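Long-range contacts in hydrazine synthase beta subunit (Candidatus Kuenenia stuttgartiensis, PDB 5C2V), which forms the beta-propeller subunit of the hydrazine synthase complex, which condenses nitric oxide with ammonium, and may modulate passage of the hydroxylamine intermediate: residues 73-79 against 93-99; 28-32 against 56-62; 227-231 against 242-247; 205-209 against 255-259. All blocks are in the same frame, centred on the assembly; numbering follows the deposited sequence.

Overall arrangement
All four contacts lie in the beta-propeller. Interaction 1 starts on the outer hairpin of one blade and runs into the connection to the next; interaction 3 is built on the outer hairpin of another blade, on the opposite side of the chain's centre, their own centres about 31 Å apart. Interactions 2 and 4 are equivalent joints, in which the second strand of one blade faces the first strand of the next. Interaction 1, with its calcium ion, touches interaction 2 through a backbone bond between A74 and Q56; their centres are about 12 Å apart. Interaction 3, which carries R243 to the trimethyl glycine pocket, adjoins interaction 4 at about 9 Å between centres, joined by T231 to H208 and N228 to Q209.

Interaction 1 (73-79 against 93-99); sequences NAESDSV and IKVGDWP. With CA (calcium ion), chain Q.
V79 and I93 form an antiparallel hydrogen-bonded pair, S78 and K94 form the adjoining non-hydrogen-bonded pair, and beyond them the chains bring D77 and D97 together at a calcium ion. V79 N donates to I93 O at 2.9 Å, I93 N returns the bond to V79 O, and V95 N extends the pairing to D77 O at 3.2 Å. On the other side of the first chain D77 and S78 both face N73, which makes a G1 beta bulge; D77 has the left-handed backbone angles of its first position, a conformation that aspartate accepts more readily than most residues. V79 and V95 cross at about a right angle, CG2 of V79 meeting CG1 of V95 at 3.9 Å; V79 packs also on V113, and V95 on D124. A74 lays its CB over one face of the W98 indole, 3.3 Å from the centroid of the five-membered ring, a CH-pi contact for which a lone methyl is small enough. The indole NE1 is hydrogen-bonded to E58, while R70 of the gamma subunit makes a cation-pi contact with the ring. Both aspartates grip the metal through two oxygens: D77 by OD2 at 2.3 Å and OD1 at 2.5 Å, D97 by OD1 and OD2. With CG of D97 anti to its backbone N (chi1 -161°), the carboxylate is directed to the ion, and four waters bring the coordination to eight. Such hard, anionic oxygen ligands suit calcium, and the whole is a bulged blade hairpin of a beta-propeller whose outgoing chain completes a two-aspartate calcium site.

Interaction 2 (28-32 against 56-62); sequences FISNQ and QPEASAV
Neighbouring blades of the beta-propeller meet here, the second strand of one blade, F28 to N31, facing the first strand of the next, P57 to V62. The strand axes run nearly antiparallel, at 159°, and approach to 5.8 Å, yet no backbone hydrogen bond crosses between the segments: side chains make the joint. At one end the F28 ring and V62 cross at about a right angle, CE1 of F28 touching CG2 of V62 at 3.5 Å. The ring also packs on L69 of the next blade, while within its own blade it meets F39 edge-to-face. Midway, two serines face each other, S30 OG lying 3.6 Å from S60 OG. S30 also brings its CB to within 4.2 Å of P57 CB. Small serines probably suit this part, where they face each other directly. P57 sets its rigid ring against the backbone of N31, with P57 CG 3.2 Å from N31 O. At the other end Q32 and Q56 lie side by side and point the same way, Q32 CG 3.6 Å from Q56 CG and their amide planes perpendicular. Both chains are extended, and a chi1 of -171° sends the Q32 chain away from its own N, which carries the two amides out to the carboxylate of E58, whose second partner is W98. E58 OE2 accepts two amide protons from opposite faces of the carboxylate plane: Q56 NE2 from well above it at 3.0 Å, and Q32 NE2 on the anti side at 2.7 Å.

Interaction 3 (227-231 against 242-247); sequences TNNVT and ARLPLD. With BET (trimethyl glycine), chain R.
The trimethyl glycine pocket draws one of its arginines from this contact: R243, which packs beside T231 and then bends away to the ligand. The two side chains start alongside each other, T231 OG1 resting 3.5 Å from R243 CG while it is also hydrogen-bonded to H208. A bend at chi3 (-75°) turns the arginine so that its guanidinium presents an edge, in plane, to the ligand carboxylate. R243 NH2 donates to OXT of trimethyl glycine at 2.9 Å, and NH1 adds weak bonds to both carboxylate oxygens. D299 forms a salt bridge with NH2 and H187 O accepts from NH1, so the head is fixed from several directions, and R302 of the same pocket lies close by, as befits a site for a carboxylate. The strands behind R243 form a beta hairpin, 226-234 with 241-245, the outer pair of a propeller blade. Between these segments V230 and L244 form the hydrogen-bonded pair, V230 N meeting L244 O at 2.9 Å and L244 N returning the bond. N229, its OD1 bonded to T210 OG1, adds a weak bond from ND2 to L244 O. P245, lacking an N-H, sits in a non-hydrogen-bonded position opposite N229. Past it one backbone bond continues, L246 N to N228 O at 2.8 Å. L246 and V230 cross at about a right angle, L246 CD2 3.7 Å from V230 CG1. N228 N is taken by D247, whose OD2 accepts on its syn lone pair at 2.7 Å and 171°, while OD1 receives D253 N.

Interaction 4 (205-209 against 255-259); sequences AVTHQ and NPYGM
A205 opens the first strand by setting its CB 3.9 Å from M259 SD; the bend at chi3 of the methionine (-58°) turns its terminal methyl CE toward A205 O. T207 takes the middle. Its OG1 sits between its own backbone N and carbonyl carbon (chi1 42°), aimed across the gap, and donates to Y257 O at 3.1 Å from above the carbonyl plane. Its methyl CG2 meets M259 SD tip to tip at 3.5 Å, while T207 CB packs on P256 CB at 4.0 Å; threonine suits the spot because one branch is polar and the other apolar. The side chain of H208 leaves the backbone away from the second strand; its carbonyl O packs against P256 CG at 3.6 Å. The amides of Q209 and N255 are close neighbours, but their NH2 groups, both donors, cannot bond each other, and each uses other partners. Without a backbone hydrogen bond between the segments, T207 OG1 to Y257 O is the polar link between these adjacent propeller blades, with M259 and P256 packed around it. The amide end is joined indirectly, through N228 OD1, which accepts from Q209 NE2 and N255 N, and through S65 of the gamma subunit.

Interaction 1 (73-79 against 93-99)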
loop_
_atom_site.group_PDB
_atom_site.type_symbol
_atom_site.label_atom_id
_atom_site.label_comp_id
_atom_site.label_asym_id
_atom_site.label_seq_id
_atom_site.Cartn_x
_atom_site.Cartn_y
_atom_site.Cartn_z
ATOM N N ASN B 73 52.364 -22.540 29.862
ATOM C CA ASN B 73 51.868 -23.525 30.811
ATOM C C ASN B 73 51.076 -22.819 31.901
ATOM O O ASN B 73 51.637 -22.095 32.733
ATOM C CB ASN B 73 53.018 -24.333 31.410
ATOM C CG ASN B 73 53.963 -24.874 30.354
ATOM O OD1 ASN B 73 53.657 -25.853 29.671
ATOM N ND2 ASN B 73 55.123 -24.241 30.218
ATOM N N ALA B 74 49.768 -23.050 31.890
ATOM C CA ALA B 74 48.833 -22.295 32.713
ATOM C C ALA B 74 48.866 -22.698 34.181
ATOM O O ALA B 74 48.949 -21.846 35.066
ATOM C CB ALA B 74 47.433 -22.457 32.164
ATOM N N GLU B 75 48.796 -24.000 34.435
ATOM C CA GLU B 75 48.766 -24.503 35.802
ATOM C C GLU B 75 50.128 -24.344 36.466
ATOM O O GLU B 75 50.220 -24.063 37.661
ATOM C CB GLU B 75 48.331 -25.968 35.831
ATOM C CG GLU B 75 48.228 -26.557 37.229
ATOM C CD GLU B 75 47.227 -25.821 38.102
ATOM O OE1 GLU B 75 46.048 -26.232 38.130
ATOM O OE2 GLU B 75 47.618 -24.836 38.764
ATOM N N SER B 76 51.183 -24.514 35.678
ATOM C CA SER B 76 52.543 -24.389 36.186
ATOM C C SER B 76 52.922 -22.931 36.412
ATOM O O SER B 76 53.988 -22.642 36.960
ATOM C CB SER B 76 53.536 -25.041 35.222
ATOM O OG SER B 76 53.219 -26.405 35.015
ATOM N N ASP B 77 52.044 -22.026 35.985
ATOM C CA ASP B 77 52.300 -20.591 36.056
ATOM C C ASP B 77 53.605 -20.242 35.344
ATOM O O ASP B 77 54.359 -19.385 35.805
ATOM C CB ASP B 77 52.350 -20.115 37.516
ATOM C CG ASP B 77 50.978 -20.066 38.174
ATOM O OD1 ASP B 77 50.429 -21.130 38.551
ATOM O OD2 ASP B 77 50.451 -18.947 38.325
ATOM N N SER B 78 53.875 -20.907 34.222
ATOM C CA SER B 78 55.173 -20.754 33.569
ATOM C C SER B 78 55.105 -20.722 32.045
ATOM O O SER B 78 54.031 -20.808 31.452
ATOM C CB SER B 78 56.112 -21.881 34.007
ATOM O OG SER B 78 55.658 -23.139 33.535
ATOM N N VAL B 79 56.274 -20.581 31.428
ATOM C CA VAL B 79 56.422 -20.565 29.978
ATOM C C VAL B 79 57.599 -21.442 29.560
ATOM O O VAL B 79 58.737 -21.196 29.959
ATOM C CB VAL B 79 56.643 -19.135 29.439
ATOM C CG1 VAL B 79 56.985 -19.171 27.956
ATOM C CG2 VAL B 79 55.418 -18.268 29.693
ATOM N N ILE B 93 60.743 -20.578 31.962
ATOM C CA ILE B 93 60.737 -19.254 32.575
ATOM C C ILE B 93 59.478 -19.094 33.417
ATOM O O ILE B 93 58.406 -19.525 33.011
ATOM C CB ILE B 93 60.793 -18.140 31.513
ATOM C CG1 ILE B 93 61.813 -18.489 30.429
ATOM C CG2 ILE B 93 61.110 -16.797 32.157
ATOM C CD1 ILE B 93 61.816 -17.529 29.265
ATOM N N LYS B 94 59.597 -18.482 34.589
ATOM C CA LYS B 94 58.437 -18.353 35.466
ATOM C C LYS B 94 57.785 -16.976 35.367
ATOM O O LYS B 94 58.457 -15.944 35.409
ATOM C CB LYS B 94 58.828 -18.668 36.910
ATOM C CG LYS B 94 59.250 -20.117 37.100
ATOM C CD LYS B 94 59.224 -20.544 38.556
ATOM C CE LYS B 94 59.482 -22.038 38.683
ATOM N NZ LYS B 94 58.526 -22.837 37.862
ATOM N N VAL B 95 56.463 -16.986 35.234
ATOM C CA VAL B 95 55.673 -15.785 34.981
ATOM C C VAL B 95 54.550 -15.644 36.004
ATOM O O VAL B 95 54.488 -16.397 36.975
ATOM C CB VAL B 95 55.064 -15.797 33.566
ATOM C CG1 VAL B 95 56.160 -15.738 32.513
ATOM C CG2 VAL B 95 54.196 -17.033 33.375
ATOM N N GLY B 96 53.664 -14.677 35.784
ATOM C CA GLY B 96 52.539 -14.463 36.676
ATOM C C GLY B 96 51.494 -15.552 36.512
ATOM O O GLY B 96 51.754 -16.578 35.883
ATOM N N ASP B 97 50.307 -15.338 37.073
ATOM C CA ASP B 97 49.326 -16.415 37.163
ATOM C C ASP B 97 48.623 -16.725 35.850
ATOM O O ASP B 97 48.128 -15.831 35.164
ATOM C CB ASP B 97 48.279 -16.107 38.232
ATOM C CG ASP B 97 47.531 -17.352 38.681
ATOM O OD1 ASP B 97 47.602 -17.699 39.870
ATOM O OD2 ASP B 97 46.878 -18.003 37.847
ATOM N N TRP B 98 48.596 -18.014 35.526
ATOM C CA TRP B 98 47.895 -18.546 34.362
ATOM C C TRP B 98 48.221 -17.806 33.078
ATOM O O TRP B 98 47.405 -17.007 32.608
ATOM C CB TRP B 98 46.386 -18.521 34.581
ATOM C CG TRP B 98 45.674 -19.436 33.651
ATOM C CD1 TRP B 98 45.689 -19.410 32.283
ATOM C CD2 TRP B 98 44.889 -20.568 34.023
ATOM N NE1 TRP B 98 44.929 -20.440 31.787
ATOM C CE2 TRP B 98 44.432 -21.165 32.835
ATOM C CE3 TRP B 98 44.516 -21.126 35.249
ATOM C CZ2 TRP B 98 43.623 -22.291 32.842
ATOM C CZ3 TRP B 98 43.712 -22.246 35.249
ATOM C CH2 TRP B 98 43.271 -22.813 34.054
ATOM N N PRO B 99 49.428 -18.007 32.529
ATOM C CA PRO B 99 49.502 -17.375 31.213
ATOM C C PRO B 99 48.501 -18.024 30.257
ATOM O O PRO B 99 48.537 -19.240 30.066
ATOM C CB PRO B 99 50.944 -17.644 30.781
ATOM C CG PRO B 99 51.356 -18.866 31.552
ATOM C CD PRO B 99 50.638 -18.776 32.868
HETATM CA CA CA Q . 48.364 -19.796 38.767
HETATM O O HOH W 1 46.545 -21.016 39.732
HETATM O O HOH W 2 48.406 -20.345 41.099
HETATM O O HOH W 3 48.621 -21.734 37.458
HETATM O O HOH W 4 46.486 -20.684 37.602
#

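Interaction 2 (28-32 against 56-62)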
loop_
_atom_site.group_PDB
_atom_site.type_symbol
_atom_site.label_atom_id
_atom_site.label_comp_id
_atom_site.label_asym_id
_atom_site.label_seq_id
_atom_site.Cartn_x
_atom_site.Cartn_y
_atom_site.Cartn_z
ATOM N N PHE B 28 51.678 -26.348 15.470
ATOM C CA PHE B 28 51.975 -26.651 16.864
ATOM C C PHE B 28 50.706 -26.607 17.701
ATOM O O PHE B 28 50.108 -25.547 17.888
ATOM C CB PHE B 28 53.009 -25.672 17.421
ATOM C CG PHE B 28 54.211 -25.493 16.539
ATOM C CD1 PHE B 28 54.238 -24.498 15.576
ATOM C CD2 PHE B 28 55.310 -26.322 16.670
ATOM C CE1 PHE B 28 55.342 -24.334 14.762
ATOM C CE2 PHE B 28 56.418 -26.162 15.860
ATOM C CZ PHE B 28 56.434 -25.166 14.905
ATOM N N ILE B 29 50.302 -27.764 18.209
ATOM C CA ILE B 29 49.070 -27.861 18.976
ATOM C C ILE B 29 49.352 -27.991 20.467
ATOM O O ILE B 29 50.051 -28.903 20.889
ATOM C CB ILE B 29 48.217 -29.061 18.529
ATOM C CG1 ILE B 29 47.739 -28.890 17.085
ATOM C CG2 ILE B 29 47.044 -29.233 19.450
ATOM C CD1 ILE B 29 48.642 -29.533 16.057
ATOM N N SER B 30 48.797 -27.089 21.267
ATOM C CA SER B 30 48.963 -27.200 22.707
ATOM C C SER B 30 47.904 -28.143 23.254
ATOM O O SER B 30 46.712 -27.876 23.137
ATOM C CB SER B 30 48.861 -25.830 23.379
ATOM O OG SER B 30 49.870 -24.955 22.908
ATOM N N ASN B 31 48.340 -29.249 23.846
ATOM C CA ASN B 31 47.409 -30.212 24.415
ATOM C C ASN B 31 47.216 -29.941 25.898
ATOM O O ASN B 31 48.132 -30.130 26.698
ATOM C CB ASN B 31 47.907 -31.642 24.190
ATOM C CG ASN B 31 48.122 -31.961 22.723
ATOM O OD1 ASN B 31 47.374 -31.501 21.859
ATOM N ND2 ASN B 31 49.148 -32.752 22.434
ATOM N N GLN B 32 46.016 -29.503 26.262
ATOM C CA GLN B 32 45.740 -29.088 27.630
ATOM C C GLN B 32 45.741 -30.277 28.581
ATOM O O GLN B 32 46.289 -30.204 29.682
ATOM C CB GLN B 32 44.399 -28.356 27.708
ATOM C CG GLN B 32 44.142 -27.694 29.049
ATOM C CD GLN B 32 42.708 -27.236 29.213
ATOM O OE1 GLN B 32 41.771 -27.938 28.830
ATOM N NE2 GLN B 32 42.528 -26.050 29.783
ATOM N N GLN B 56 49.461 -28.310 31.779
ATOM C CA GLN B 56 48.337 -27.592 31.169
ATOM C C GLN B 56 48.731 -26.445 30.225
ATOM O O GLN B 56 48.426 -25.282 30.498
ATOM C CB GLN B 56 47.436 -27.047 32.286
ATOM C CG GLN B 56 46.063 -26.597 31.844
ATOM C CD GLN B 56 45.170 -26.253 33.009
ATOM O OE1 GLN B 56 45.222 -26.885 34.064
ATOM N NE2 GLN B 56 44.350 -25.241 32.827
ATOM N N PRO B 57 49.454 -26.753 29.131
ATOM C CA PRO B 57 49.677 -25.654 28.184
ATOM C C PRO B 57 48.388 -25.170 27.513
ATOM O O PRO B 57 47.684 -25.984 26.915
ATOM C CB PRO B 57 50.618 -26.282 27.154
ATOM C CG PRO B 57 50.263 -27.735 27.172
ATOM C CD PRO B 57 49.903 -28.052 28.600
ATOM N N GLU B 58 48.069 -23.882 27.604
ATOM C CA GLU B 58 46.987 -23.324 26.791
ATOM C C GLU B 58 47.345 -22.459 25.572
ATOM O O GLU B 58 46.449 -22.061 24.827
ATOM C CB GLU B 58 46.029 -22.575 27.708
ATOM C CG GLU B 58 45.349 -23.562 28.634
ATOM C CD GLU B 58 44.434 -22.933 29.645
ATOM O OE1 GLU B 58 44.426 -21.691 29.775
ATOM O OE2 GLU B 58 43.703 -23.702 30.301
ATOM N N ALA B 59 48.624 -22.175 25.350
ATOM C CA ALA B 59 48.992 -21.286 24.246
ATOM C C ALA B 59 50.433 -21.463 23.783
ATOM O O ALA B 59 51.281 -21.942 24.534
ATOM C CB ALA B 59 48.750 -19.833 24.643
ATOM N N SER B 60 50.706 -21.053 22.546
ATOM C CA SER B 60 52.060 -21.106 22.001
ATOM C C SER B 60 52.298 -20.053 20.916
ATOM O O SER B 60 51.380 -19.684 20.183
ATOM C CB SER B 60 52.352 -22.502 21.447
ATOM O OG SER B 60 51.413 -22.866 20.452
ATOM N N ALA B 61 53.538 -19.584 20.817
ATOM C CA ALA B 61 53.926 -18.632 19.778
ATOM C C ALA B 61 55.271 -19.016 19.162
ATOM O O ALA B 61 56.182 -19.457 19.862
ATOM C CB ALA B 61 53.985 -17.221 20.341
ATOM N N VAL B 62 55.387 -18.842 17.849
ATOM C CA VAL B 62 56.600 -19.213 17.129
ATOM C C VAL B 62 57.461 -17.990 16.819
ATOM O O VAL B 62 56.944 -16.925 16.487
ATOM C CB VAL B 62 56.264 -19.944 15.810
ATOM C CG1 VAL B 62 57.525 -20.508 15.169
ATOM C CG2 VAL B 62 55.253 -21.048 16.061
#

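Interaction 3 (227-231 against 242-247)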
loop_
_atom_site.group_PDB
_atom_site.type_symbol
_atom_site.label_atom_id
_atom_site.label_comp_id
_atom_site.label_asym_id
_atom_site.label_seq_id
_atom_site.Cartn_x
_atom_site.Cartn_y
_atom_site.Cartn_z
ATOM N N THR B 227 23.635 -12.922 23.750
ATOM C CA THR B 227 23.869 -12.840 22.315
ATOM C C THR B 227 25.364 -12.991 22.100
ATOM O O THR B 227 26.147 -12.754 23.013
ATOM C CB THR B 227 23.377 -11.517 21.696
ATOM O OG1 THR B 227 24.141 -10.424 22.221
ATOM C CG2 THR B 227 21.903 -11.298 21.994
ATOM N N ASN B 228 25.765 -13.406 20.907
ATOM C CA ASN B 228 27.182 -13.597 20.634
ATOM C C ASN B 228 27.686 -12.608 19.597
ATOM O O ASN B 228 27.098 -12.467 18.524
ATOM C CB ASN B 228 27.435 -15.027 20.186
ATOM C CG ASN B 228 27.010 -16.038 21.230
ATOM O OD1 ASN B 228 27.799 -16.427 22.091
ATOM N ND2 ASN B 228 25.761 -16.482 21.151
ATOM N N ASN B 229 28.778 -11.924 19.919
ATOM C CA ASN B 229 29.195 -10.775 19.127
ATOM C C ASN B 229 30.687 -10.703 18.822
ATOM O O ASN B 229 31.521 -11.224 19.566
ATOM C CB ASN B 229 28.773 -9.487 19.839
ATOM C CG ASN B 229 27.294 -9.461 20.168
ATOM O OD1 ASN B 229 26.879 -9.895 21.243
ATOM N ND2 ASN B 229 26.489 -8.953 19.242
ATOM N N VAL B 230 31.002 -10.047 17.711
ATOM C CA VAL B 230 32.370 -9.686 17.373
ATOM C C VAL B 230 32.454 -8.163 17.288
ATOM O O VAL B 230 31.589 -7.516 16.693
ATOM C CB VAL B 230 32.826 -10.331 16.043
ATOM C CG1 VAL B 230 31.794 -10.099 14.948
ATOM C CG2 VAL B 230 34.194 -9.807 15.629
ATOM N N THR B 231 33.479 -7.589 17.907
ATOM C CA THR B 231 33.614 -6.140 17.957
ATOM C C THR B 231 34.844 -5.650 17.201
ATOM O O THR B 231 35.958 -6.127 17.426
ATOM C CB THR B 231 33.679 -5.634 19.411
ATOM O OG1 THR B 231 32.416 -5.859 20.051
ATOM C CG2 THR B 231 33.996 -4.145 19.451
ATOM N N ALA B 242 32.752 -0.791 17.414
ATOM C CA ALA B 242 31.566 -1.330 16.763
ATOM C C ALA B 242 31.265 -2.746 17.222
ATOM O O ALA B 242 31.980 -3.683 16.881
ATOM C CB ALA B 242 31.734 -1.291 15.250
ATOM N N ARG B 243 30.185 -2.895 17.980
ATOM C CA ARG B 243 29.744 -4.205 18.434
ATOM C C ARG B 243 28.781 -4.794 17.412
ATOM O O ARG B 243 27.714 -4.235 17.161
ATOM C CB ARG B 243 29.084 -4.101 19.811
ATOM C CG ARG B 243 29.999 -3.534 20.888
ATOM C CD ARG B 243 29.215 -3.085 22.113
ATOM N NE ARG B 243 28.501 -1.833 21.876
ATOM C CZ ARG B 243 27.604 -1.314 22.710
ATOM N NH1 ARG B 243 27.303 -1.940 23.840
ATOM N NH2 ARG B 243 27.005 -0.169 22.413
ATOM N N LEU B 244 29.161 -5.920 16.817
ATOM C CA LEU B 244 28.372 -6.507 15.741
ATOM C C LEU B 244 27.917 -7.923 16.082
ATOM O O LEU B 244 28.646 -8.672 16.727
ATOM C CB LEU B 244 29.177 -6.505 14.439
ATOM C CG LEU B 244 29.551 -5.124 13.895
ATOM C CD1 LEU B 244 30.341 -5.247 12.601
ATOM C CD2 LEU B 244 28.307 -4.270 13.687
ATOM N N PRO B 245 26.705 -8.294 15.639
ATOM C CA PRO B 245 26.121 -9.605 15.940
ATOM C C PRO B 245 26.792 -10.742 15.177
ATOM O O PRO B 245 27.223 -10.531 14.047
ATOM C CB PRO B 245 24.666 -9.443 15.499
ATOM C CG PRO B 245 24.732 -8.439 14.400
ATOM C CD PRO B 245 25.802 -7.468 14.817
ATOM N N LEU B 246 26.957 -11.894 15.819
ATOM C CA LEU B 246 27.292 -13.131 15.115
ATOM C C LEU B 246 26.091 -14.050 14.865
ATOM O O LEU B 246 26.233 -15.101 14.240
ATOM C CB LEU B 246 28.370 -13.898 15.881
ATOM C CG LEU B 246 29.759 -13.263 15.840
ATOM C CD1 LEU B 246 30.667 -13.874 16.893
ATOM C CD2 LEU B 246 30.358 -13.420 14.450
ATOM N N ASP B 247 24.914 -13.659 15.344
ATOM C CA ASP B 247 23.782 -14.584 15.407
ATOM C C ASP B 247 22.684 -14.327 14.378
ATOM O O ASP B 247 22.419 -13.184 14.006
ATOM C CB ASP B 247 23.156 -14.550 16.804
ATOM C CG ASP B 247 24.166 -14.800 17.906
ATOM O OD1 ASP B 247 24.992 -15.726 17.765
ATOM O OD2 ASP B 247 24.125 -14.075 18.922
HETATM N N BET R . 24.882 2.120 27.322
HETATM C CA BET R . 25.335 0.666 27.252
HETATM C C BET R . 25.486 0.212 25.701
HETATM O O BET R . 24.631 -0.636 25.339
HETATM O OXT BET R . 26.427 0.758 25.081
HETATM C C1 BET R . 24.155 2.375 28.626
HETATM C C2 BET R . 23.924 2.460 26.179
HETATM C C3 BET R . 26.084 3.049 27.317
#

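Interaction 4 (205-209 against 255-259)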
loop_
_atom_site.group_PDB
_atom_site.type_symbol
_atom_site.label_atom_id
_atom_site.label_comp_id
_atom_site.label_asym_id
_atom_site.label_seq_id
_atom_site.Cartn_x
_atom_site.Cartn_y
_atom_site.Cartn_z
ATOM N N ALA B 205 39.870 -6.905 15.921
ATOM C CA ALA B 205 38.660 -7.689 16.134
ATOM C C ALA B 205 38.728 -8.407 17.476
ATOM O O ALA B 205 39.776 -8.942 17.851
ATOM C CB ALA B 205 38.459 -8.684 15.003
ATOM N N VAL B 206 37.612 -8.393 18.201
ATOM C CA VAL B 206 37.518 -9.052 19.501
ATOM C C VAL B 206 36.228 -9.861 19.620
ATOM O O VAL B 206 35.133 -9.308 19.532
ATOM C CB VAL B 206 37.575 -8.030 20.658
ATOM C CG1 VAL B 206 37.293 -8.714 21.988
ATOM C CG2 VAL B 206 38.925 -7.323 20.688
ATOM N N THR B 207 36.357 -11.168 19.825
ATOM C CA THR B 207 35.191 -12.030 20.006
ATOM C C THR B 207 34.729 -12.042 21.458
ATOM O O THR B 207 35.544 -12.162 22.373
ATOM C CB THR B 207 35.476 -13.478 19.567
ATOM O OG1 THR B 207 36.778 -13.871 20.023
ATOM C CG2 THR B 207 35.415 -13.601 18.057
ATOM N N HIS B 208 33.420 -11.925 21.664
ATOM C CA HIS B 208 32.864 -11.915 23.013
ATOM C C HIS B 208 31.365 -12.189 23.024
ATOM O O HIS B 208 30.759 -12.459 21.986
ATOM C CB HIS B 208 33.144 -10.574 23.694
ATOM C CG HIS B 208 32.429 -9.420 23.066
ATOM N ND1 HIS B 208 31.151 -9.050 23.424
ATOM C CD2 HIS B 208 32.813 -8.552 22.097
ATOM C CE1 HIS B 208 30.778 -8.005 22.707
ATOM N NE2 HIS B 208 31.769 -7.684 21.895
ATOM N N GLN B 209 30.778 -12.116 24.213
ATOM C CA GLN B 209 29.340 -12.286 24.377
ATOM C C GLN B 209 28.708 -11.053 25.007
ATOM O O GLN B 209 29.354 -10.323 25.758
ATOM C CB GLN B 209 29.033 -13.516 25.234
ATOM C CG GLN B 209 29.164 -14.840 24.506
ATOM C CD GLN B 209 28.680 -16.009 25.342
ATOM O OE1 GLN B 209 29.013 -16.124 26.520
ATOM N NE2 GLN B 209 27.883 -16.880 24.734
ATOM N N ASN B 255 29.464 -19.087 22.259
ATOM C CA ASN B 255 30.814 -18.896 22.783
ATOM C C ASN B 255 31.895 -18.810 21.703
ATOM O O ASN B 255 32.650 -19.760 21.512
ATOM C CB ASN B 255 31.157 -20.028 23.755
ATOM C CG ASN B 255 30.123 -20.189 24.852
ATOM O OD1 ASN B 255 29.491 -21.238 24.975
ATOM N ND2 ASN B 255 29.952 -19.150 25.663
ATOM N N PRO B 256 31.949 -17.690 20.966
ATOM C CA PRO B 256 33.026 -17.528 19.982
ATOM C C PRO B 256 34.381 -17.403 20.678
ATOM O O PRO B 256 34.480 -16.667 21.658
ATOM C CB PRO B 256 32.647 -16.233 19.260
ATOM C CG PRO B 256 31.873 -15.459 20.280
ATOM C CD PRO B 256 31.102 -16.487 21.067
ATOM N N TYR B 257 35.405 -18.105 20.193
ATOM C CA TYR B 257 36.687 -18.113 20.897
ATOM C C TYR B 257 37.877 -17.615 20.089
ATOM O O TYR B 257 38.341 -16.492 20.278
ATOM C CB TYR B 257 37.008 -19.531 21.373
ATOM C CG TYR B 257 36.532 -19.857 22.766
ATOM C CD1 TYR B 257 35.191 -19.756 23.099
ATOM C CD2 TYR B 257 37.421 -20.294 23.740
ATOM C CE1 TYR B 257 34.747 -20.063 24.367
ATOM C CE2 TYR B 257 36.985 -20.608 25.013
ATOM C CZ TYR B 257 35.646 -20.488 25.321
ATOM O OH TYR B 257 35.198 -20.794 26.584
ATOM N N GLY B 258 38.358 -18.460 19.186
ATOM C CA GLY B 258 39.593 -18.194 18.475
ATOM C C GLY B 258 39.383 -17.415 17.199
ATOM O O GLY B 258 38.337 -17.521 16.559
ATOM N N MET B 259 40.389 -16.639 16.815
ATOM C CA MET B 259 40.299 -15.857 15.595
ATOM C C MET B 259 41.547 -15.958 14.732
ATOM O O MET B 259 42.670 -16.028 15.232
ATOM C CB MET B 259 40.015 -14.389 15.915
ATOM C CG MET B 259 38.542 -14.082 16.118
ATOM S SD MET B 259 38.252 -12.323 16.366
ATOM C CE MET B 259 39.276 -12.029 17.802
#